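Local atomic coordinates of putative leucoanthocyanidin reductase 1 (Vitis vinifera, PDB entry 3I6I), a protein that probably catalyses the NADPH-dependent reduction of leucoanthocyanidins to flavan-3-ols in flavonoid biosynthesis, using a Rossmann-fold domain to hold the cofactor. Residues His122-Met136 / Val268-Gln282. Sequence-based numbering, arbitrary orientation.
With ACY (acetic acid), chain C.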
loop_
_atom_site.group_PDB
_atom_site.type_symbol
_atom_site.label_atom_id
_atom_site.label_comp_id
_atom_site.label_asym_id
_atom_site.label_seq_id
_atom_site.Cartn_x
_atom_site.Cartn_y
_atom_site.Cartn_z
ATOM N N HIS A 122 3.472 -0.518 6.233
ATOM C CA HIS A 122 4.623 -0.800 7.110
ATOM C C HIS A 122 4.902 -2.273 7.249
ATOM O O HIS A 122 4.148 -3.150 6.733
ATOM C CB HIS A 122 4.399 -0.163 8.494
ATOM C CG HIS A 122 4.060 1.282 8.416
ATOM N ND1 HIS A 122 3.296 1.927 9.371
ATOM C CD2 HIS A 122 4.385 2.224 7.492
ATOM C CE1 HIS A 122 3.171 3.202 9.033
ATOM N NE2 HIS A 122 3.817 3.402 7.892
ATOM N N ASP A 123 5.973 -2.601 7.964
ATOM C CA ASP A 123 6.232 -4.041 8.208
ATOM C C ASP A 123 5.432 -4.417 9.444
ATOM O O ASP A 123 5.793 -4.042 10.557
ATOM C CB ASP A 123 7.728 -4.287 8.437
ATOM C CG ASP A 123 8.038 -5.755 8.716
ATOM O OD1 ASP A 123 7.157 -6.492 9.201
ATOM O OD2 ASP A 123 9.163 -6.192 8.430
ATOM N N VAL A 124 4.288 -5.065 9.236
ATOM C CA VAL A 124 3.361 -5.289 10.329
ATOM C C VAL A 124 3.930 -6.202 11.412
ATOM O O VAL A 124 3.449 -6.216 12.555
ATOM C CB VAL A 124 2.012 -5.840 9.811
ATOM C CG1 VAL A 124 1.446 -4.912 8.730
ATOM C CG2 VAL A 124 2.161 -7.264 9.279
ATOM N N ASN A 125 4.951 -6.991 11.052
ATOM C CA ASN A 125 5.652 -7.785 12.050
ATOM C C ASN A 125 6.699 -7.101 12.892
ATOM O O ASN A 125 7.079 -7.644 13.926
ATOM C CB ASN A 125 6.176 -9.124 11.453
ATOM C CG ASN A 125 5.121 -10.236 11.539
ATOM O OD1 ASN A 125 5.031 -11.116 10.677
ATOM N ND2 ASN A 125 4.309 -10.182 12.589
ATOM N N ARG A 126 7.134 -5.898 12.524
ATOM C CA ARG A 126 8.050 -5.132 13.305
ATOM C C ARG A 126 7.380 -3.960 14.022
ATOM O O ARG A 126 7.798 -3.568 15.093
ATOM C CB ARG A 126 9.138 -4.550 12.415
ATOM C CG ARG A 126 10.077 -5.616 11.896
ATOM C CD ARG A 126 11.166 -5.014 11.100
ATOM N NE ARG A 126 12.323 -5.901 10.974
ATOM C CZ ARG A 126 12.596 -6.619 9.897
ATOM N NH1 ARG A 126 11.800 -6.580 8.830
ATOM N NH2 ARG A 126 13.703 -7.354 9.875
ATOM N N ALA A 127 6.396 -3.371 13.371
ATOM C CA ALA A 127 5.759 -2.115 13.886
ATOM C C ALA A 127 4.753 -2.458 14.978
ATOM O O ALA A 127 4.051 -3.465 14.877
ATOM C CB ALA A 127 5.062 -1.391 12.757
ATOM N N ASP A 128 4.611 -1.554 15.946
ATOM C CA ASP A 128 3.764 -1.766 17.107
ATOM C C ASP A 128 2.904 -0.494 17.353
ATOM O O ASP A 128 3.066 0.181 18.390
ATOM C CB ASP A 128 4.688 -2.092 18.287
ATOM C CG ASP A 128 3.964 -2.351 19.576
ATOM O OD1 ASP A 128 2.834 -2.883 19.543
ATOM O OD2 ASP A 128 4.535 -1.992 20.644
ATOM N N PRO A 129 1.966 -0.205 16.437
ATOM C CA PRO A 129 1.144 0.979 16.641
ATOM C C PRO A 129 0.207 0.846 17.775
ATOM O O PRO A 129 -0.130 -0.261 18.187
ATOM C CB PRO A 129 0.352 1.097 15.345
ATOM C CG PRO A 129 0.290 -0.336 14.846
ATOM C CD PRO A 129 1.598 -0.903 15.191
ATOM N N VAL A 130 -0.247 1.962 18.307
ATOM C CA VAL A 130 -1.331 1.881 19.267
ATOM C C VAL A 130 -2.655 1.443 18.647
ATOM O O VAL A 130 -2.801 1.414 17.436
ATOM C CB VAL A 130 -1.535 3.247 20.031
ATOM C CG1 VAL A 130 -0.237 3.623 20.726
ATOM C CG2 VAL A 130 -2.044 4.389 19.054
ATOM N N GLU A 131 -3.625 1.122 19.499
ATOM C CA GLU A 131 -4.958 0.798 18.994
ATOM C C GLU A 131 -5.593 2.084 18.451
ATOM O O GLU A 131 -5.331 3.161 18.971
ATOM C CB GLU A 131 -5.829 0.207 20.076
ATOM C CG GLU A 131 -5.348 -1.146 20.597
ATOM C CD GLU A 131 -5.699 -2.300 19.678
ATOM O OE1 GLU A 131 -6.189 -2.041 18.548
ATOM O OE2 GLU A 131 -5.503 -3.491 20.090
ATOM N N PRO A 132 -6.468 1.981 17.444
ATOM C CA PRO A 132 -6.909 0.764 16.751
ATOM C C PRO A 132 -6.076 0.397 15.502
ATOM O O PRO A 132 -6.437 -0.525 14.782
ATOM C CB PRO A 132 -8.353 1.095 16.396
ATOM C CG PRO A 132 -8.318 2.604 16.105
ATOM C CD PRO A 132 -7.282 3.158 17.064
ATOM N N GLY A 133 -4.966 1.091 15.249
ATOM C CA GLY A 133 -4.028 0.687 14.206
ATOM C C GLY A 133 -3.588 -0.755 14.456
ATOM O O GLY A 133 -3.511 -1.562 13.515
ATOM N N LEU A 134 -3.345 -1.069 15.738
ATOM C CA LEU A 134 -2.845 -2.389 16.125
ATOM C C LEU A 134 -3.783 -3.501 15.700
ATOM O O LEU A 134 -3.309 -4.565 15.293
ATOM C CB LEU A 134 -2.562 -2.482 17.625
ATOM C CG LEU A 134 -1.780 -3.694 18.174
ATOM C CD1 LEU A 134 -0.428 -3.959 17.450
ATOM C CD2 LEU A 134 -1.584 -3.592 19.697
ATOM N N ASN A 135 -5.086 -3.273 15.821
ATOM C CA ASN A 135 -6.061 -4.307 15.397
ATOM C C ASN A 135 -5.943 -4.640 13.939
ATOM O O ASN A 135 -5.946 -5.809 13.575
ATOM C CB ASN A 135 -7.479 -3.870 15.724
ATOM C CG ASN A 135 -8.465 -5.014 15.603
ATOM O OD1 ASN A 135 -8.381 -5.979 16.347
ATOM N ND2 ASN A 135 -9.319 -4.953 14.614
ATOM N N MET A 136 -5.772 -3.613 13.097
ATOM C CA MET A 136 -5.536 -3.827 11.707
ATOM C C MET A 136 -4.275 -4.654 11.457
ATOM O O MET A 136 -4.303 -5.562 10.629
ATOM C CB MET A 136 -5.428 -2.504 10.934
ATOM C CG MET A 136 -5.428 -2.754 9.435
ATOM S SD MET A 136 -5.408 -1.258 8.444
ATOM C CE MET A 136 -6.819 -0.376 9.065
ATOM N N VAL A 268 -7.671 5.105 13.307
ATOM C CA VAL A 268 -6.657 4.236 12.719
ATOM C C VAL A 268 -5.540 5.084 12.095
ATOM O O VAL A 268 -4.332 4.829 12.314
ATOM C CB VAL A 268 -7.255 3.277 11.672
ATOM C CG1 VAL A 268 -6.156 2.420 11.043
ATOM C CG2 VAL A 268 -8.309 2.403 12.321
ATOM N N VAL A 269 -5.935 6.088 11.321
ATOM C CA VAL A 269 -4.971 6.966 10.681
ATOM C C VAL A 269 -4.156 7.697 11.760
ATOM O O VAL A 269 -2.939 7.852 11.603
ATOM C CB VAL A 269 -5.612 8.003 9.710
ATOM C CG1 VAL A 269 -4.510 8.950 9.168
ATOM C CG2 VAL A 269 -6.335 7.284 8.552
ATOM N N ALA A 270 -4.811 8.124 12.850
ATOM C CA ALA A 270 -4.090 8.756 13.949
ATOM C C ALA A 270 -3.006 7.831 14.567
ATOM O O ALA A 270 -1.863 8.209 14.835
ATOM C CB ALA A 270 -5.078 9.254 15.018
ATOM N N ALA A 271 -3.385 6.579 14.810
ATOM C CA ALA A 271 -2.459 5.588 15.366
ATOM C C ALA A 271 -1.243 5.378 14.439
ATOM O O ALA A 271 -0.110 5.333 14.889
ATOM C CB ALA A 271 -3.221 4.274 15.572
ATOM N N PHE A 272 -1.474 5.272 13.135
ATOM C CA PHE A 272 -0.327 5.087 12.207
ATOM C C PHE A 272 0.540 6.349 12.078
ATOM O O PHE A 272 1.754 6.239 11.980
ATOM C CB PHE A 272 -0.816 4.679 10.838
ATOM C CG PHE A 272 -1.508 3.335 10.795
ATOM C CD1 PHE A 272 -1.166 2.286 11.644
ATOM C CD2 PHE A 272 -2.504 3.126 9.875
ATOM C CE1 PHE A 272 -1.828 1.063 11.551
ATOM C CE2 PHE A 272 -3.133 1.899 9.772
ATOM C CZ PHE A 272 -2.794 0.876 10.620
ATOM N N THR A 273 -0.090 7.535 12.128
ATOM C CA THR A 273 0.655 8.822 12.194
ATOM C C THR A 273 1.614 8.851 13.388
ATOM O O THR A 273 2.775 9.273 13.281
ATOM C CB THR A 273 -0.327 10.037 12.225
ATOM O OG1 THR A 273 -1.185 9.988 11.066
ATOM C CG2 THR A 273 0.440 11.385 12.165
ATOM N N HIS A 274 1.126 8.464 14.554
ATOM C CA HIS A 274 1.938 8.352 15.761
ATOM C C HIS A 274 3.102 7.378 15.562
ATOM O O HIS A 274 4.264 7.684 15.874
ATOM C CB HIS A 274 1.064 7.917 16.923
ATOM C CG HIS A 274 1.795 7.689 18.198
ATOM N ND1 HIS A 274 2.174 6.443 18.627
ATOM C CD2 HIS A 274 2.137 8.547 19.186
ATOM C CE1 HIS A 274 2.786 6.554 19.797
ATOM N NE2 HIS A 274 2.782 7.830 20.150
ATOM N N ASP A 275 2.809 6.206 15.024
ATOM C CA ASP A 275 3.838 5.200 14.826
ATOM C C ASP A 275 4.968 5.718 13.920
ATOM O O ASP A 275 6.156 5.490 14.213
ATOM C CB ASP A 275 3.234 3.902 14.276
ATOM C CG ASP A 275 4.016 2.645 14.695
ATOM O OD1 ASP A 275 4.918 2.659 15.622
ATOM O OD2 ASP A 275 3.712 1.595 14.076
ATOM N N ILE A 276 4.585 6.361 12.828
ATOM C CA ILE A 276 5.535 6.887 11.850
ATOM C C ILE A 276 6.303 8.057 12.388
ATOM O O ILE A 276 7.542 8.018 12.380
ATOM C CB ILE A 276 4.873 7.275 10.548
ATOM C CG1 ILE A 276 4.128 6.114 9.882
ATOM C CG2 ILE A 276 5.862 8.010 9.601
ATOM C CD1 ILE A 276 3.113 6.587 8.810
ATOM N N PHE A 277 5.581 9.095 12.829
ATOM C CA PHE A 277 6.187 10.412 13.064
ATOM C C PHE A 277 6.616 10.685 14.494
ATOM O O PHE A 277 7.381 11.632 14.745
ATOM C CB PHE A 277 5.301 11.505 12.512
ATOM C CG PHE A 277 5.162 11.447 11.020
ATOM C CD1 PHE A 277 6.238 11.756 10.191
ATOM C CD2 PHE A 277 4.013 11.011 10.430
ATOM C CE1 PHE A 277 6.126 11.655 8.831
ATOM C CE2 PHE A 277 3.899 10.891 9.058
ATOM C CZ PHE A 277 4.951 11.248 8.247
ATOM N N ILE A 278 6.131 9.884 15.425
ATOM C CA ILE A 278 6.630 9.905 16.799
ATOM C C ILE A 278 7.627 8.774 17.043
ATOM O O ILE A 278 8.710 9.011 17.565
ATOM C CB ILE A 278 5.486 9.905 17.850
ATOM C CG1 ILE A 278 4.565 11.117 17.648
ATOM C CG2 ILE A 278 6.011 9.798 19.296
ATOM C CD1 ILE A 278 5.181 12.523 17.693
ATOM N N LYS A 279 7.283 7.543 16.663
ATOM C CA LYS A 279 8.089 6.396 17.052
ATOM C C LYS A 279 9.094 5.930 15.979
ATOM O O LYS A 279 9.913 5.097 16.272
ATOM C CB LYS A 279 7.196 5.229 17.482
ATOM C CG LYS A 279 6.265 5.623 18.633
ATOM C CD LYS A 279 5.865 4.488 19.496
ATOM C CE LYS A 279 4.889 3.636 18.766
ATOM N NZ LYS A 279 4.533 2.402 19.524
ATOM N N GLY A 280 9.034 6.476 14.769
ATOM C CA GLY A 280 10.024 6.170 13.745
ATOM C C GLY A 280 9.882 4.789 13.163
ATOM O O GLY A 280 10.903 4.182 12.785
ATOM N N CYS A 281 8.636 4.277 13.069
ATOM C CA CYS A 281 8.421 2.850 12.681
ATOM C C CYS A 281 8.948 2.454 11.279
ATOM O O CYS A 281 9.224 1.277 11.026
ATOM C CB CYS A 281 6.931 2.468 12.841
ATOM S SG CYS A 281 5.869 3.111 11.582
ATOM N N GLN A 282 9.060 3.402 10.356
ATOM C CA GLN A 282 9.502 3.099 8.985
ATOM C C GLN A 282 11.020 2.992 8.880
ATOM O O GLN A 282 11.547 2.405 7.917
ATOM C CB GLN A 282 9.038 4.152 8.001
ATOM C CG GLN A 282 7.536 4.292 7.936
ATOM C CD GLN A 282 7.002 5.152 6.787
ATOM O OE1 GLN A 282 5.761 5.277 6.614
ATOM N NE2 GLN A 282 7.874 5.726 6.021
HETATM C C ACY C . -0.049 0.967 6.935
HETATM O O ACY C . -0.926 0.860 6.046
HETATM O OXT ACY C . 0.683 0.015 7.328
HETATM C CH3 ACY C . 0.125 2.343 7.530
HETATM O O HOH W 1 2.179 1.717 11.938
HETATM O O HOH W 2 7.426 -0.753 9.679
HETATM O O HOH W 3 6.351 0.711 16.324
HETATM O O HOH W 4 1.012 4.201 17.139
#
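His122 lays one face of its imidazole against the thiol of Cys281, SG lying 3.9 Å from the ring centroid and 24° off its normal; the methyl of an acetic acid covers the other face. A water in the ring plane links ND1 to Asp275 OD2, and His122 N donates to OXT of the acetic acid at 3.0 Å, almost straight. Ala127 CB and the Pro129 ring both pack against Asp275 OD2, while a second water joins Asp128 N to Asp275 OD1. Lys279, bent at chi3 (-73°), donates a hydrogen bond from NZ to Asp128 O at 2.9 Å, from above the carbonyl plane. In this NmrA-like reductase, the loop from the Rossmann sheet into helix 133-149, which carries the cofactor-binding Lys140, lies along helix 266-277. Val130 sets CG2 against Ala271 CB, and a third water bridges its N to Ala271 O and His274 ND1; His274 NE2 is hydrogen-bonded to Glu252. After the cis Glu131-Pro132 peptide, Pro132, at the N-cap position of helix 133-149, rests CG on Val268 CG2. Gly133 CA is 3.5 Å from Phe272 CE1. Met136 makes a Met-aromatic contact, SD at the Phe272 ring edge, and presses CE onto Val268 CG1 beside the NADPH.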